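Local coordinates for protein DMATS type aromatic prenyltransferase (Streptomyces coelicolor, PDB 6ZS0) that probably transfers a dimethylallyl group from dimethylallyl diphosphate to the 5-position of the indole ring of tryptophan, as a 5-dimethylallyltryptophan synthase, at residues Arg15-Val20 against Pro76-Leu81; Asn153-Val156 against Arg161-Ala164; Phe235-Thr238 against Ser244-Gly247. One frame throughout, in Å; residues are numbered along the deposited sequence.

In the fold
The chain folds as an ABBA barrel, ten antiparallel strands closed into a cylinder with helices packed round the outside; in this family the substrates bind in the barrel's interior. All three contacts concern the outer layer. Contact 1 lays helix 6-20 on strand 77-82, contact 2 ties the turn after strand 147-152 to the start of helix 162-175, and contact 3 folds the segment after helix 229-240 back on that helix. They follow one another along the chain without touching. Centres of contacts 1 and 2 lie 32 Å apart, on opposite sides of the chain's centre; contact 3 is 29 Å from each, centre to centre.

Contact 1: Arg15-Val20 against Pro76-Leu81; sequences RRLGSV and PAMRVL
This is a small, buried, apolar helix-on-strand contact in the ABBA barrel, where helix 6-20 of the outer layer meets strand 77-82 of the central sheet through L17, G18 and M78. No hydrogen bond crosses it. M78 does the reaching: CG stands anti to the backbone N (chi1 178°) and the chain stays extended beyond it, which carries the thioether straight from the strand to the helix. Its terminal methyl CE comes to 3.7 Å from L17 CB, an ordinary van der Waals touch between apolar groups. The sulfur lies against the next residue along the helix, at the backbone of G18. With no side chain at G18 the sulfur meets bare main chain, and a small residue is consistent with so close an approach; the CA atoms of G18 and M78 are 7.0 Å apart.

Leucine is equally apt at 17, since its side chain also touches F66 of strand 64-70 and A308, A311 and L312 of helix 303-312, so one residue joins two helices and the sheet. M78 itself is held in the sheet by backbone hydrogen bonding with L140. Replacing M78 with an alanine would probably open a gap beside G18 and leave L17 CB without its partner on this strand. Facing away from the strand, the polar S19 turns back on its own backbone: its OG bonds to R15 O at 2.9 Å, on the opposite face of that carbonyl from S19 N. Where helix and strand come closest, M78 SD rests 3.6 Å from both N and CA of G18.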
ATOM      1  N   ARG A  15       0.266  -1.724 -17.297  1.00 19.95           N
ATOM      2  CA  ARG A  15      -0.309  -2.477 -18.430  1.00 21.72           C
ATOM      3  C   ARG A  15       0.092  -3.945 -18.346  1.00 21.61           C
ATOM      4  O   ARG A  15      -0.808  -4.820 -18.522  1.00 22.10           O
ATOM      5  CB  ARG A  15       0.139  -1.868 -19.751  1.00 23.39           C
ATOM      6  CG  ARG A  15      -0.489  -0.521 -20.051  1.00 24.90           C
ATOM      7  CD  ARG A  15       0.107   0.033 -21.332  1.00 26.95           C
ATOM      8  NE  ARG A  15      -0.343   1.405 -21.547  1.00 29.37           N
ATOM      9  CZ  ARG A  15      -1.494   1.749 -22.118  1.00 31.90           C
ATOM     10  NH1 ARG A  15      -1.805   3.032 -22.268  1.00 33.07           N
ATOM     11  NH2 ARG A  15      -2.318   0.819 -22.555  1.00 33.18           N
ATOM     12  N   ARG A  16       1.373  -4.220 -18.132  1.00 21.15           N
ATOM     13  CA  ARG A  16       1.884  -5.613 -18.123  1.00 22.04           C
ATOM     14  C   ARG A  16       1.344  -6.332 -16.894  1.00 21.96           C
ATOM     15  O   ARG A  16       0.897  -7.480 -17.022  1.00 22.17           O
ATOM     16  CB  ARG A  16       3.407  -5.651 -18.215  1.00 22.37           C
ATOM     17  CG  ARG A  16       3.952  -5.091 -19.523  1.00 23.04           C
ATOM     18  CD  ARG A  16       5.445  -5.286 -19.642  1.00 23.86           C
ATOM     19  NE  ARG A  16       6.166  -4.720 -18.501  1.00 23.59           N
ATOM     20  CZ  ARG A  16       6.649  -3.488 -18.442  1.00 23.64           C
ATOM     21  NH1 ARG A  16       6.518  -2.669 -19.464  1.00 24.55           N
ATOM     22  NH2 ARG A  16       7.284  -3.084 -17.355  1.00 23.21           N
ATOM     23  N   LEU A  17       1.353  -5.688 -15.731  1.00 21.02           N
ATOM     24  CA  LEU A  17       0.815  -6.295 -14.499  1.00 21.11           C
ATOM     25  C   LEU A  17      -0.694  -6.493 -14.636  1.00 20.91           C
ATOM     26  O   LEU A  17      -1.166  -7.540 -14.222  1.00 21.20           O
ATOM     27  CB  LEU A  17       1.128  -5.404 -13.294  1.00 21.10           C
ATOM     28  CG  LEU A  17       2.538  -5.461 -12.752  1.00 22.10           C
ATOM     29  CD1 LEU A  17       2.726  -4.339 -11.735  1.00 21.94           C
ATOM     30  CD2 LEU A  17       2.837  -6.823 -12.128  1.00 23.00           C
ATOM     31  N   GLY A  18      -1.415  -5.522 -15.195  1.00 20.69           N
ATOM     32  CA  GLY A  18      -2.878  -5.603 -15.395  1.00 21.33           C
ATOM     33  C   GLY A  18      -3.231  -6.828 -16.227  1.00 22.65           C
ATOM     34  O   GLY A  18      -4.185  -7.537 -15.871  1.00 23.43           O
ATOM     35  N   SER A  19      -2.448  -7.108 -17.258  1.00 23.57           N
ATOM     36  CA  SER A  19      -2.688  -8.272 -18.152  1.00 25.32           C
ATOM     37  C   SER A  19      -2.435  -9.563 -17.383  1.00 25.78           C
ATOM     38  O   SER A  19      -3.278 -10.494 -17.475  1.00 26.40           O
ATOM     39  CB  SER A  19      -1.860  -8.198 -19.377  1.00 26.39           C
ATOM     40  OG  SER A  19      -2.063  -6.960 -20.018  1.00 28.56           O
ATOM     41  N   VAL A  20      -1.347  -9.615 -16.619  1.00 25.14           N
ATOM     42  CA  VAL A  20      -1.036 -10.773 -15.742  1.00 25.44           C
ATOM     43  C   VAL A  20      -2.228 -11.009 -14.800  1.00 25.44           C
ATOM     44  O   VAL A  20      -2.543 -12.167 -14.557  1.00 25.91           O
ATOM     45  CB  VAL A  20       0.290 -10.570 -14.975  1.00 25.26           C
ATOM     46  CG1 VAL A  20       0.485 -11.617 -13.877  1.00 26.01           C
ATOM     47  CG2 VAL A  20       1.475 -10.586 -15.932  1.00 25.99           C
ATOM     48  N   PRO A  76      -6.892 -12.623  -9.182  1.00 26.28           N
ATOM     49  CA  PRO A  76      -6.008 -11.709  -8.470  1.00 25.91           C
ATOM     50  C   PRO A  76      -6.575 -10.276  -8.545  1.00 24.93           C
ATOM     51  O   PRO A  76      -7.173  -9.943  -9.596  1.00 26.10           O
ATOM     52  CB  PRO A  76      -4.665 -11.806  -9.209  1.00 27.28           C
ATOM     53  CG  PRO A  76      -4.757 -13.060 -10.043  1.00 27.94           C
ATOM     54  CD  PRO A  76      -6.228 -13.335 -10.286  1.00 28.12           C
ATOM     55  N   ALA A  77      -6.538  -9.519  -7.447  1.00 23.08           N
ATOM     56  CA  ALA A  77      -6.996  -8.110  -7.399  1.00 21.65           C
ATOM     57  C   ALA A  77      -5.784  -7.182  -7.434  1.00 20.31           C
ATOM     58  O   ALA A  77      -4.938  -7.256  -6.528  1.00 19.30           O
ATOM     59  CB  ALA A  77      -7.810  -7.856  -6.184  1.00 21.78           C
ATOM     60  N   MET A  78      -5.734  -6.296  -8.415  1.00 19.19           N
ATOM     61  CA  MET A  78      -4.565  -5.415  -8.581  1.00 18.75           C
ATOM     62  C   MET A  78      -4.890  -4.043  -8.029  1.00 18.41           C
ATOM     63  O   MET A  78      -6.005  -3.545  -8.272  1.00 18.07           O
ATOM     64  CB  MET A  78      -4.182  -5.318 -10.043  1.00 19.01           C
ATOM     65  CG  MET A  78      -3.043  -4.413 -10.287  1.00 18.59           C
ATOM     66  SD  MET A  78      -2.638  -4.478 -12.022  1.00 19.52           S
ATOM     67  CE  MET A  78      -1.503  -3.086 -12.138  1.00 19.11           C
ATOM     68  N   ARG A  79      -3.938  -3.469  -7.308  1.00 18.08           N
ATOM     69  CA  ARG A  79      -4.018  -2.050  -6.909  1.00 18.31           C
ATOM     70  C   ARG A  79      -2.788  -1.301  -7.386  1.00 16.64           C
ATOM     71  O   ARG A  79      -1.704  -1.890  -7.525  1.00 16.24           O
ATOM     72  CB  ARG A  79      -4.148  -1.894  -5.399  1.00 20.51           C
ATOM     73  CG  ARG A  79      -5.425  -2.474  -4.839  1.00 23.48           C
ATOM     74  CD  ARG A  79      -5.402  -2.457  -3.329  1.00 26.37           C
ATOM     75  NE  ARG A  79      -6.731  -2.747  -2.825  1.00 29.71           N
ATOM     76  CZ  ARG A  79      -7.294  -3.953  -2.834  1.00 32.93           C
ATOM     77  NH1 ARG A  79      -6.638  -5.002  -3.315  1.00 34.04           N
ATOM     78  NH2 ARG A  79      -8.518  -4.107  -2.356  1.00 35.16           N
ATOM     79  N   VAL A  80      -2.959   0.008  -7.550  1.00 15.56           N
ATOM     80  CA  VAL A  80      -1.820   0.934  -7.755  1.00 15.06           C
ATOM     81  C   VAL A  80      -1.939   2.052  -6.732  1.00 14.31           C
ATOM     82  O   VAL A  80      -3.054   2.597  -6.556  1.00 14.64           O
ATOM     83  CB  VAL A  80      -1.742   1.502  -9.171  1.00 15.49           C
ATOM     84  CG1 VAL A  80      -3.002   2.256  -9.549  1.00 16.00           C
ATOM     85  CG2 VAL A  80      -0.505   2.366  -9.341  1.00 15.40           C
ATOM     86  N   LEU A  81      -0.840   2.306  -6.041  1.00 13.38           N
ATOM     87  CA  LEU A  81      -0.718   3.352  -5.020  1.00 12.95           C
ATOM     88  C   LEU A  81       0.075   4.498  -5.634  1.00 12.59           C
ATOM     89  O   LEU A  81       1.141   4.250  -6.247  1.00 12.63           O
ATOM     90  CB  LEU A  81       0.004   2.802  -3.797  1.00 12.95           C
ATOM     91  CG  LEU A  81       0.204   3.804  -2.652  1.00 13.01           C
ATOM     92  CD1 LEU A  81      -1.114   4.102  -1.962  1.00 13.11           C
ATOM     93  CD2 LEU A  81       1.212   3.257  -1.680  1.00 13.24           C
TER

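Contact 2: Asn153-Val156 against Arg161-Ala164; sequences NPAV and RSAA
S162 has its OG anti to the carbonyl carbon and beside its own backbone N (chi1 -69°), which swings the hydroxyl over A155, while P154 at phi -58° bends the opposing chain into a type I beta turn from N153 to V156. OG then lies 3.3 Å from A155 CA and 3.4 Å from A155 CB. The small A155 has only its methyl to set beside the hydroxyl, and a longer side chain might crowd it.

The carbonyl of P154 faces the first turn of the helix. Its oxygen receives a CA-H...O contact from S162 CA at 3.2 Å, with a nearly straight angle of 161° at the hydrogen. S162 OG is also within weak hydrogen-bonding distance of P154 O, at 3.4 Å, and E159 O is another weak partner. Serine suits the place: its short side chain lets CB come 3.8 Å from P154 O while the hydroxyl stays near carbonyl oxygens.

The turn has its own supports. V156 N bonds to N153 O, and N153 OD1 accepts from A155 N at 2.9 Å in an Asx turn, with the donor standing above the carbonyl plane of the amide. Proline suits the second position, since its ring already fixes phi near the value a type I turn needs. Around the contact, V156 packs on P125 and P128, while S162 touches Y188.

In the fold, the turn directly follows strand 147-152 and S162 opens helix 162-175, so the contact closes the short strand-to-helix connection at the barrel's outside.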
ATOM      1  N   ASN A 153      -2.086  11.242   6.961  1.00 13.33           N
ATOM      2  CA  ASN A 153      -0.930  11.197   7.908  1.00 13.83           C
ATOM      3  C   ASN A 153      -1.339  11.636   9.309  1.00 14.55           C
ATOM      4  O   ASN A 153      -1.462  12.834   9.559  1.00 14.74           O
ATOM      5  CB  ASN A 153       0.171  12.122   7.405  1.00 13.94           C
ATOM      6  CG  ASN A 153       1.384  12.144   8.305  1.00 14.28           C
ATOM      7  OD1 ASN A 153       1.511  11.331   9.216  1.00 14.94           O
ATOM      8  ND2 ASN A 153       2.272  13.085   8.050  1.00 14.99           N
ATOM      9  N   PRO A 154      -1.579  10.705  10.258  1.00 15.13           N
ATOM     10  CA  PRO A 154      -1.911  11.088  11.629  1.00 16.12           C
ATOM     11  C   PRO A 154      -0.834  11.953  12.313  1.00 16.67           C
ATOM     12  O   PRO A 154      -1.185  12.628  13.310  1.00 17.89           O
ATOM     13  CB  PRO A 154      -2.065   9.728  12.317  1.00 16.16           C
ATOM     14  CG  PRO A 154      -2.502   8.819  11.214  1.00 15.92           C
ATOM     15  CD  PRO A 154      -1.639   9.248  10.058  1.00 15.50           C
ATOM     16  N   ALA A 155       0.425  11.902  11.855  1.00 16.58           N
ATOM     17  CA  ALA A 155       1.574  12.644  12.429  1.00 17.70           C
ATOM     18  C   ALA A 155       1.760  13.995  11.740  1.00 18.28           C
ATOM     19  O   ALA A 155       2.835  14.610  11.943  1.00 18.53           O
ATOM     20  CB  ALA A 155       2.835  11.831  12.346  1.00 17.94           C
ATOM     21  N   VAL A 156       0.764  14.484  10.991  1.00 18.67           N
ATOM     22  CA  VAL A 156       0.878  15.754  10.211  1.00 19.89           C
ATOM     23  C   VAL A 156       1.186  16.936  11.146  1.00 20.88           C
ATOM     24  O   VAL A 156       1.826  17.892  10.680  1.00 20.62           O
ATOM     25  CB  VAL A 156      -0.382  16.029   9.362  1.00 20.28           C
ATOM     26  CG1 VAL A 156      -1.632  16.193  10.195  1.00 21.20           C
ATOM     27  CG2 VAL A 156      -0.176  17.230   8.472  1.00 20.52           C
ATOM     28  N   ARG A 161       0.932  14.252  18.565  1.00 28.18           N
ATOM     29  CA  ARG A 161      -0.504  14.537  18.308  1.00 28.10           C
ATOM     30  C   ARG A 161      -1.178  13.407  17.508  1.00 25.66           C
ATOM     31  O   ARG A 161      -2.401  13.514  17.309  1.00 25.55           O
ATOM     32  CB  ARG A 161      -0.653  15.866  17.565  1.00 30.14           C
ATOM     33  CG  ARG A 161      -0.268  17.088  18.386  1.00 32.67           C
ATOM     34  CD  ARG A 161      -0.753  18.370  17.735  1.00 34.58           C
ATOM     35  NE  ARG A 161      -2.210  18.408  17.605  1.00 36.85           N
ATOM     36  CZ  ARG A 161      -2.907  19.407  17.057  1.00 38.34           C
ATOM     37  NH1 ARG A 161      -2.288  20.472  16.566  1.00 39.54           N
ATOM     38  NH2 ARG A 161      -4.223  19.335  16.998  1.00 39.55           N
ATOM     39  N   SER A 162      -0.443  12.371  17.091  1.00 24.84           N
ATOM     40  CA  SER A 162      -0.948  11.254  16.236  1.00 24.31           C
ATOM     41  C   SER A 162      -2.149  10.563  16.891  1.00 23.56           C
ATOM     42  O   SER A 162      -3.190  10.453  16.254  1.00 22.39           O
ATOM     43  CB  SER A 162       0.123  10.239  15.925  1.00 24.59           C
ATOM     44  OG  SER A 162       1.100  10.774  15.060  1.00 25.61           O
ATOM     45  N   ALA A 163      -2.011  10.120  18.138  1.00 23.16           N
ATOM     46  CA  ALA A 163      -3.068   9.375  18.858  1.00 23.51           C
ATOM     47  C   ALA A 163      -4.351  10.196  18.923  1.00 23.41           C
ATOM     48  O   ALA A 163      -5.421   9.647  18.628  1.00 23.26           O
ATOM     49  CB  ALA A 163      -2.572   8.991  20.237  1.00 23.61           C
ATOM     50  N   ALA A 164      -4.261  11.471  19.288  1.00 23.93           N
ATOM     51  CA  ALA A 164      -5.431  12.367  19.422  1.00 23.84           C
ATOM     52  C   ALA A 164      -6.092  12.549  18.051  1.00 23.29           C
ATOM     53  O   ALA A 164      -7.363  12.631  17.962  1.00 23.89           O
ATOM     54  CB  ALA A 164      -4.997  13.690  20.016  1.00 24.41           C
TER

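Contact 3: Phe235-Thr238 against Ser244-Gly247; sequences FFRT and SDAG
R237 and D245 make a salt bridge at the surface of the ABBA barrel's helical layer, where the chain leaves helix 229-240 and folds back beside it before strand 254-260. The electrostatic part is long: R237 NE lies 3.5 Å from D245 OD1, and R237 NH2 is at the same separation from D245 OD2. The two side chains cross at about a right angle, yet the guanidinium and carboxylate planes are only 20° apart, and OD1 meets the guanidinium at its edge, in plane. The arginine reaches there by an extended chain from CG to NE, with CG anti to the carbonyl carbon (chi1 -68°). Its stronger polar partner is E233, one turn back on the helix, whose OE1 bridges R237 NH1; with D245 as the longer-range mate, two acidic groups probably share the arginine's charge and may limit its rotation at an exposed site.

The second kind of interaction is van der Waals, and S244 supplies it. Its side chain points to the helix and meets both R237 and F236. The phenylalanine offers its ring edge, with S244 OG near the ring plane and 4.0 Å from CE2. A large aromatic suits F236, which is buried and also packs on A214 and A217 of helix 214-217 and on L249, whereas a small serine can touch both the ring edge and the arginine chain.

Within the loop, one weak hydrogen bond runs from S244 OG to D245 OD1 at 3.4 Å, linking the two loop side chains. That same hydroxyl oxygen lies 3.6 Å from R237 CG.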
ATOM      1  N   PHE A 235       2.323 -17.117   9.422  1.00 23.81           N
ATOM      2  CA  PHE A 235       2.599 -16.139   8.355  1.00 22.56           C
ATOM      3  C   PHE A 235       3.821 -15.334   8.788  1.00 21.16           C
ATOM      4  O   PHE A 235       4.743 -15.154   7.974  1.00 21.44           O
ATOM      5  CB  PHE A 235       1.392 -15.252   8.104  1.00 22.36           C
ATOM      6  CG  PHE A 235       1.726 -13.998   7.358  1.00 21.45           C
ATOM      7  CD1 PHE A 235       2.029 -14.048   6.006  1.00 21.86           C
ATOM      8  CD2 PHE A 235       1.763 -12.785   8.007  1.00 20.87           C
ATOM      9  CE1 PHE A 235       2.380 -12.896   5.326  1.00 21.30           C
ATOM     10  CE2 PHE A 235       2.065 -11.632   7.308  1.00 20.34           C
ATOM     11  CZ  PHE A 235       2.368 -11.693   5.974  1.00 20.42           C
ATOM     12  N   PHE A 236       3.816 -14.853  10.028  1.00 20.83           N
ATOM     13  CA  PHE A 236       4.950 -14.075  10.589  1.00 20.60           C
ATOM     14  C   PHE A 236       6.250 -14.857  10.343  1.00 21.27           C
ATOM     15  O   PHE A 236       7.230 -14.294   9.855  1.00 21.05           O
ATOM     16  CB  PHE A 236       4.730 -13.765  12.068  1.00 20.53           C
ATOM     17  CG  PHE A 236       5.874 -13.029  12.734  1.00 20.04           C
ATOM     18  CD1 PHE A 236       5.796 -11.669  13.024  1.00 20.09           C
ATOM     19  CD2 PHE A 236       7.004 -13.713  13.143  1.00 20.61           C
ATOM     20  CE1 PHE A 236       6.852 -11.020  13.661  1.00 19.80           C
ATOM     21  CE2 PHE A 236       8.064 -13.056  13.747  1.00 20.68           C
ATOM     22  CZ  PHE A 236       7.977 -11.711  14.014  1.00 19.92           C
ATOM     23  N   ARG A 237       6.272 -16.140  10.691  1.00 23.46           N
ATOM     24  CA  ARG A 237       7.512 -16.945  10.615  1.00 25.14           C
ATOM     25  C   ARG A 237       7.908 -17.199   9.160  1.00 24.79           C
ATOM     26  O   ARG A 237       9.115 -17.137   8.863  1.00 25.17           O
ATOM     27  CB  ARG A 237       7.339 -18.259  11.382  1.00 27.80           C
ATOM     28  CG  ARG A 237       7.210 -18.061  12.883  1.00 29.58           C
ATOM     29  CD  ARG A 237       7.397 -19.352  13.650  1.00 32.33           C
ATOM     30  NE  ARG A 237       7.751 -19.033  15.028  1.00 34.21           N
ATOM     31  CZ  ARG A 237       6.893 -18.898  16.035  1.00 35.13           C
ATOM     32  NH1 ARG A 237       5.594 -19.084  15.848  1.00 37.06           N
ATOM     33  NH2 ARG A 237       7.341 -18.573  17.234  1.00 36.20           N
ATOM     34  N   THR A 238       6.947 -17.478   8.282  1.00 24.82           N
ATOM     35  CA  THR A 238       7.237 -17.746   6.851  1.00 25.30           C
ATOM     36  C   THR A 238       7.823 -16.482   6.221  1.00 24.20           C
ATOM     37  O   THR A 238       8.816 -16.592   5.504  1.00 25.49           O
ATOM     38  CB  THR A 238       6.007 -18.235   6.089  1.00 26.38           C
ATOM     39  OG1 THR A 238       5.566 -19.446   6.713  1.00 27.91           O
ATOM     40  CG2 THR A 238       6.286 -18.470   4.618  1.00 26.95           C
ATOM     41  N   SER A 244      12.892 -13.716  12.355  1.00 41.74           N
ATOM     42  CA  SER A 244      12.047 -14.544  13.262  1.00 42.76           C
ATOM     43  C   SER A 244      12.879 -15.147  14.403  1.00 43.40           C
ATOM     44  O   SER A 244      14.048 -15.499  14.173  1.00 42.88           O
ATOM     45  CB  SER A 244      11.325 -15.633  12.472  1.00 43.78           C
ATOM     46  OG  SER A 244      10.367 -16.303  13.273  1.00 46.86           O
ATOM     47  N   ASP A 245      12.271 -15.255  15.589  1.00 44.30           N
ATOM     48  CA  ASP A 245      12.842 -15.892  16.812  1.00 45.29           C
ATOM     49  C   ASP A 245      14.208 -15.286  17.141  1.00 43.77           C
ATOM     50  O   ASP A 245      15.116 -16.063  17.468  1.00 43.40           O
ATOM     51  CB  ASP A 245      12.904 -17.410  16.647  1.00 47.41           C
ATOM     52  CG  ASP A 245      11.522 -18.027  16.620  1.00 49.69           C
ATOM     53  OD1 ASP A 245      11.191 -18.684  15.612  1.00 51.70           O
ATOM     54  OD2 ASP A 245      10.775 -17.823  17.607  1.00 51.93           O
ATOM     55  N   ALA A 246      14.327 -13.949  17.110  1.00 40.54           N
ATOM     56  CA  ALA A 246      15.600 -13.216  17.324  1.00 38.84           C
ATOM     57  C   ALA A 246      15.407 -11.978  18.220  1.00 36.73           C
ATOM     58  O   ALA A 246      16.290 -11.074  18.191  1.00 37.85           O
ATOM     59  CB  ALA A 246      16.161 -12.844  15.968  1.00 39.25           C
ATOM     60  N   GLY A 247      14.330 -11.924  19.011  1.00 34.42           N
ATOM     61  CA  GLY A 247      14.049 -10.794  19.924  1.00 32.36           C
ATOM     62  C   GLY A 247      13.072  -9.814  19.311  1.00 30.51           C
ATOM     63  O   GLY A 247      12.818  -8.747  19.910  1.00 30.03           O
TER